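Local coordinates for protein type III effector HopA1 (Pseudomonas syringae pv. tomato str. DC3000, PDB 4RSX) that acts as a type III secreted effector of a plant pathogen, probably delivered into host cells, though its biochemical activity there is not established, at residues 11-15 / 219-223; 130-134 / 157-161. All coordinates share one frame; numbering follows the deposited sequence.

Contact 1 (11-15 / 219-223)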
loop_
_atom_site.group_PDB
_atom_site.type_symbol
_atom_site.label_atom_id
_atom_site.label_comp_id
_atom_site.label_asym_id
_atom_site.label_seq_id
_atom_site.Cartn_x
_atom_site.Cartn_y
_atom_site.Cartn_z
ATOM N N PHE A 11 8.133 -13.934 3.302
ATOM C CA PHE A 11 7.019 -14.315 4.163
ATOM C C PHE A 11 7.464 -15.373 5.170
ATOM O O PHE A 11 7.163 -15.281 6.365
ATOM C CB PHE A 11 5.865 -14.843 3.304
ATOM C CG PHE A 11 4.664 -15.310 4.096
ATOM C CD1 PHE A 11 3.901 -14.411 4.825
ATOM C CD2 PHE A 11 4.300 -16.649 4.102
ATOM C CE1 PHE A 11 2.790 -14.835 5.555
ATOM C CE2 PHE A 11 3.188 -17.084 4.834
ATOM C CZ PHE A 11 2.435 -16.169 5.561
ATOM N N HIS A 12 8.190 -16.377 4.693
ATOM C CA HIS A 12 8.668 -17.432 5.583
ATOM C C HIS A 12 9.633 -16.907 6.659
ATOM O O HIS A 12 9.533 -17.281 7.829
ATOM C CB HIS A 12 9.307 -18.574 4.783
ATOM C CG HIS A 12 9.672 -19.757 5.620
ATOM N ND1 HIS A 12 8.833 -20.836 5.797
ATOM C CD2 HIS A 12 10.781 -20.021 6.355
ATOM C CE1 HIS A 12 9.414 -21.721 6.587
ATOM N NE2 HIS A 12 10.595 -21.251 6.941
ATOM N N GLU A 13 10.557 -16.034 6.269
ATOM C CA GLU A 13 11.454 -15.391 7.243
ATOM C C GLU A 13 10.692 -14.670 8.367
ATOM O O GLU A 13 10.984 -14.855 9.557
ATOM C CB GLU A 13 12.409 -14.412 6.548
ATOM C CG GLU A 13 13.302 -13.645 7.534
ATOM C CD GLU A 13 14.148 -14.578 8.401
ATOM O OE1 GLU A 13 14.527 -15.663 7.913
ATOM O OE2 GLU A 13 14.434 -14.236 9.575
ATOM N N TRP A 14 9.721 -13.844 7.964
ATOM C CA TRP A 14 8.826 -13.135 8.878
ATOM C C TRP A 14 8.228 -14.137 9.866
ATOM O O TRP A 14 8.247 -13.925 11.091
ATOM C CB TRP A 14 7.715 -12.468 8.046
ATOM C CG TRP A 14 6.653 -11.720 8.812
ATOM C CD1 TRP A 14 6.630 -11.454 10.152
ATOM C CD2 TRP A 14 5.455 -11.125 8.265
ATOM N NE1 TRP A 14 5.498 -10.738 10.471
ATOM C CE2 TRP A 14 4.764 -10.524 9.336
ATOM C CE3 TRP A 14 4.911 -11.047 6.974
ATOM C CZ2 TRP A 14 3.543 -9.849 9.159
ATOM C CZ3 TRP A 14 3.698 -10.382 6.799
ATOM C CH2 TRP A 14 3.026 -9.792 7.890
ATOM N N ALA A 15 7.703 -15.229 9.307
ATOM C CA ALA A 15 7.048 -16.277 10.071
ATOM C C ALA A 15 8.010 -16.945 11.062
ATOM O O ALA A 15 7.604 -17.295 12.173
ATOM C CB ALA A 15 6.443 -17.305 9.128
ATOM N N ARG A 219 -1.747 -10.775 6.430
ATOM C CA ARG A 219 -0.732 -11.817 6.329
ATOM C C ARG A 219 -0.214 -12.171 7.721
ATOM O O ARG A 219 0.191 -13.309 7.952
ATOM C CB ARG A 219 0.427 -11.401 5.409
ATOM C CG ARG A 219 0.015 -10.939 4.005
ATOM C CD ARG A 219 -1.067 -11.811 3.423
ATOM N NE ARG A 219 -1.082 -11.776 1.966
ATOM C CZ ARG A 219 -1.947 -11.087 1.225
ATOM N NH1 ARG A 219 -1.861 -11.139 -0.096
ATOM N NH2 ARG A 219 -2.891 -10.347 1.793
ATOM N N ALA A 220 -0.228 -11.202 8.644
ATOM C CA ALA A 220 0.172 -11.480 10.027
ATOM C C ALA A 220 -0.723 -12.582 10.578
ATOM O O ALA A 220 -0.267 -13.487 11.302
ATOM C CB ALA A 220 0.060 -10.217 10.900
ATOM N N GLU A 221 -2.002 -12.510 10.217
ATOM C CA GLU A 221 -2.994 -13.414 10.785
ATOM C C GLU A 221 -2.925 -14.810 10.168
ATOM O O GLU A 221 -3.213 -15.804 10.835
ATOM C CB GLU A 221 -4.397 -12.769 10.764
ATOM C CG GLU A 221 -4.496 -11.663 11.845
ATOM C CD GLU A 221 -5.745 -10.788 11.757
ATOM O OE1 GLU A 221 -6.058 -10.094 12.758
ATOM O OE2 GLU A 221 -6.407 -10.777 10.696
ATOM N N VAL A 222 -2.499 -14.887 8.908
ATOM C CA VAL A 222 -2.174 -16.172 8.298
ATOM C C VAL A 222 -1.083 -16.875 9.136
ATOM O O VAL A 222 -1.154 -18.090 9.397
ATOM C CB VAL A 222 -1.684 -15.990 6.837
ATOM C CG1 VAL A 222 -1.102 -17.281 6.288
ATOM C CG2 VAL A 222 -2.817 -15.498 5.944
ATOM N N ILE A 223 -0.080 -16.105 9.552
ATOM C CA ILE A 223 1.028 -16.650 10.332
ATOM C C ILE A 223 0.550 -17.151 11.699
ATOM O O ILE A 223 0.951 -18.233 12.138
ATOM C CB ILE A 223 2.149 -15.603 10.531
ATOM C CG1 ILE A 223 2.834 -15.290 9.197
ATOM C CG2 ILE A 223 3.187 -16.102 11.541
ATOM C CD1 ILE A 223 3.766 -14.091 9.264
#
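Ile223 reaches from helix 215-228 between the two aromatic side chains of helix 2-19, and its two outer carbons serve different rings. The terminal methyl CD1 of Ile223 lies over one face of the Trp14 indole, 3.6 Å from the centroid of the five-membered ring and only 12° off its normal, a nearly vertical CH-pi contact. One carbon nearer the backbone, Ile223 CG1 meets Phe11 CE1 at 3.7 Å. Ala15 CB packs beside it, 4.1 Å from Ile223 CG1.

The far end of the indole rests on Arg219 and Ala220: CZ3 of Trp14 is 3.7 Å from CB of Arg219, and CZ2 of Trp14 touches the methyl of Ala220. The Phe11 ring turns an edge to the same helix, with the carbonyl oxygen of Arg219 in its plane and Val222 CG1 3.8 Å from Phe11 CZ. This is helix-helix packing in the all-helical part of the alpha/beta fold, the short axes crossing at -59° with 10.6 Å between them. That spacing is bridged by large side chains, the backbones themselves meeting nowhere.

Around this tight, largely apolar middle, which the carbonyl oxygen of Arg219 and the backbone N of Ala220 border, the polar ends of the buried side chains are satisfied by backbone carbonyls outside the two segments. Trp14 NE1 bonds to the carbonyl of Ile29 on helix 26-35, and the Arg219 chain, bent at chi2 (-42°), leads its guanidinium away to the carbonyls of Pro252 and Glu206. The flanks are more open: His12 points away from helix 215-228, exposed Glu13 makes no contact with 219-223, and partly exposed Glu221 forms salt bridges with Arg26 and Arg213.

Contact 2 (130-134 / 157-161); sequences MATLI and SAVLY
Met130 and Leu160 meet through their ends, methyl to methyl: CE of Met130 is 3.6 Å from CD2 of Leu160. The thioether is bent at its last torsion (chi3 69°), which swings Met130 CE toward the strand backbone as well, 3.7 Å from the carbonyl oxygen of Val159. Its sulfur sits one residue farther back along the strand, with Met130 SD 4.0 Å from Ala158 CB. Leu160 in turn spreads its two methyls over three helix residues. CD2 of Leu160, shared with Met130, also receives Ile134 CD1, at 3.8 Å, whereas CD1 of Leu160 goes to Leu133, whose CD2 stands 4.1 Å away, the two side chains crossing at about a right angle. The side chain of Leu160 thus fits among positions 130, 133 and 134, members of one helical face.

Such packing of a helix on one face of a sheet is the usual core of an alpha/beta fold. Here segment 130-134 of helix 123-136 runs parallel to 158-161, the N-to-C directions 1° apart and the short axes separated by 10.7 Å. Alternation along the strand decides who takes part: Ala158 and Leu160 point toward the helix, and Val159 between them points away, offering mainly its carbonyl.

Farther out, the strand is held in place by both of its neighbours in the antiparallel sheet. Ala158 and Leu160 hydrogen-bond through the backbone to Ile116 and Leu114, and Val159 to Lys144 of strand 140-146. The helix has its own surroundings. Met130 also touches Val145, Ile134 packs on Ile140 and Ile99, and Leu133 also touches Leu176 and Met179 of helix 166-180.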
loop_
_atom_site.group_PDB
_atom_site.type_symbol
_atom_site.label_atom_id
_atom_site.label_comp_id
_atom_site.label_asym_id
_atom_site.label_seq_id
_atom_site.Cartn_x
_atom_site.Cartn_y
_atom_site.Cartn_z
ATOM N N MET A 130 0.055 9.944 -10.093
ATOM C CA MET A 130 -1.019 9.056 -9.642
ATOM C C MET A 130 -2.381 9.623 -10.028
ATOM O O MET A 130 -3.246 8.893 -10.514
ATOM C CB MET A 130 -0.941 8.822 -8.127
ATOM C CG MET A 130 0.217 7.916 -7.721
ATOM S SD MET A 130 0.467 7.876 -5.930
ATOM C CE MET A 130 -1.019 6.986 -5.452
ATOM N N ALA A 131 -2.564 10.926 -9.826
ATOM C CA ALA A 131 -3.822 11.581 -10.190
ATOM C C ALA A 131 -4.106 11.473 -11.698
ATOM O O ALA A 131 -5.235 11.172 -12.118
ATOM C CB ALA A 131 -3.816 13.038 -9.745
ATOM N N THR A 132 -3.085 11.713 -12.512
ATOM C CA THR A 132 -3.248 11.597 -13.956
ATOM C C THR A 132 -3.653 10.159 -14.316
ATOM O O THR A 132 -4.621 9.933 -15.052
ATOM C CB THR A 132 -1.956 11.981 -14.688
ATOM O OG1 THR A 132 -1.574 13.304 -14.298
ATOM C CG2 THR A 132 -2.143 11.932 -16.206
ATOM N N LEU A 133 -2.923 9.196 -13.771
ATOM C CA LEU A 133 -3.147 7.789 -14.081
ATOM C C LEU A 133 -4.556 7.378 -13.644
ATOM O O LEU A 133 -5.273 6.699 -14.390
ATOM C CB LEU A 133 -2.070 6.926 -13.415
ATOM C CG LEU A 133 -1.872 5.506 -13.962
ATOM C CD1 LEU A 133 -1.575 5.543 -15.461
ATOM C CD2 LEU A 133 -0.760 4.750 -13.211
ATOM N N ILE A 134 -4.964 7.811 -12.453
ATOM C CA ILE A 134 -6.317 7.519 -11.984
ATOM C C ILE A 134 -7.366 8.155 -12.895
ATOM O O ILE A 134 -8.408 7.551 -13.170
ATOM C CB ILE A 134 -6.512 7.962 -10.522
ATOM C CG1 ILE A 134 -5.651 7.076 -9.607
ATOM C CG2 ILE A 134 -7.990 7.899 -10.110
ATOM C CD1 ILE A 134 -5.355 7.685 -8.253
ATOM N N SER A 157 3.371 4.408 1.935
ATOM C CA SER A 157 3.400 5.845 1.653
ATOM C C SER A 157 2.539 6.226 0.447
ATOM O O SER A 157 1.954 7.323 0.412
ATOM C CB SER A 157 4.845 6.336 1.437
ATOM O OG SER A 157 5.570 6.317 2.654
ATOM N N ALA A 158 2.478 5.333 -0.545
ATOM C CA ALA A 158 1.631 5.550 -1.724
ATOM C C ALA A 158 1.117 4.232 -2.303
ATOM O O ALA A 158 1.902 3.315 -2.577
ATOM C CB ALA A 158 2.382 6.345 -2.785
ATOM N N VAL A 159 -0.199 4.144 -2.488
ATOM C CA VAL A 159 -0.824 2.909 -2.953
ATOM C C VAL A 159 -1.919 3.196 -4.004
ATOM O O VAL A 159 -2.723 4.132 -3.846
ATOM C CB VAL A 159 -1.450 2.076 -1.775
ATOM C CG1 VAL A 159 -1.930 0.711 -2.282
ATOM C CG2 VAL A 159 -0.466 1.877 -0.599
ATOM N N LEU A 160 -1.936 2.402 -5.076
ATOM C CA LEU A 160 -3.039 2.420 -6.039
ATOM C C LEU A 160 -3.890 1.157 -5.857
ATOM O O LEU A 160 -3.349 0.045 -5.748
ATOM C CB LEU A 160 -2.508 2.496 -7.472
ATOM C CG LEU A 160 -1.820 3.807 -7.869
ATOM C CD1 LEU A 160 -1.193 3.691 -9.248
ATOM C CD2 LEU A 160 -2.815 4.938 -7.850
ATOM N N TYR A 161 -5.213 1.324 -5.805
ATOM C CA TYR A 161 -6.126 0.191 -5.622
ATOM C C TYR A 161 -6.762 -0.137 -6.956
ATOM O O TYR A 161 -7.406 0.719 -7.577
ATOM C CB TYR A 161 -7.186 0.503 -4.564
ATOM C CG TYR A 161 -6.566 0.794 -3.229
ATOM C CD1 TYR A 161 -6.448 -0.194 -2.268
ATOM C CD2 TYR A 161 -6.043 2.054 -2.944
ATOM C CE1 TYR A 161 -5.846 0.065 -1.043
ATOM C CE2 TYR A 161 -5.451 2.323 -1.736
ATOM C CZ TYR A 161 -5.354 1.324 -0.785
ATOM O OH TYR A 161 -4.759 1.589 0.425
#

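In this C-terminal part of the full-length effector, helix 2-19 supplies the first half of contact 1, whose partner, helix 215-228, arrives some two hundred residues later. The whole sheet is built within the long loop so closed, and so is contact 2, a far shorter closure in which the chain leaves helix 123-136, makes strand 140-146 and returns as strand 158-162. The loops are therefore nested and do not cross. Contact 1 joins the early helices to the C-terminal ones; contact 2 fixes a helix on the central sheet. Their centres lie 27 Å apart, on opposite sides of the chain's centre, and their nearest atoms remain about 11 Å apart.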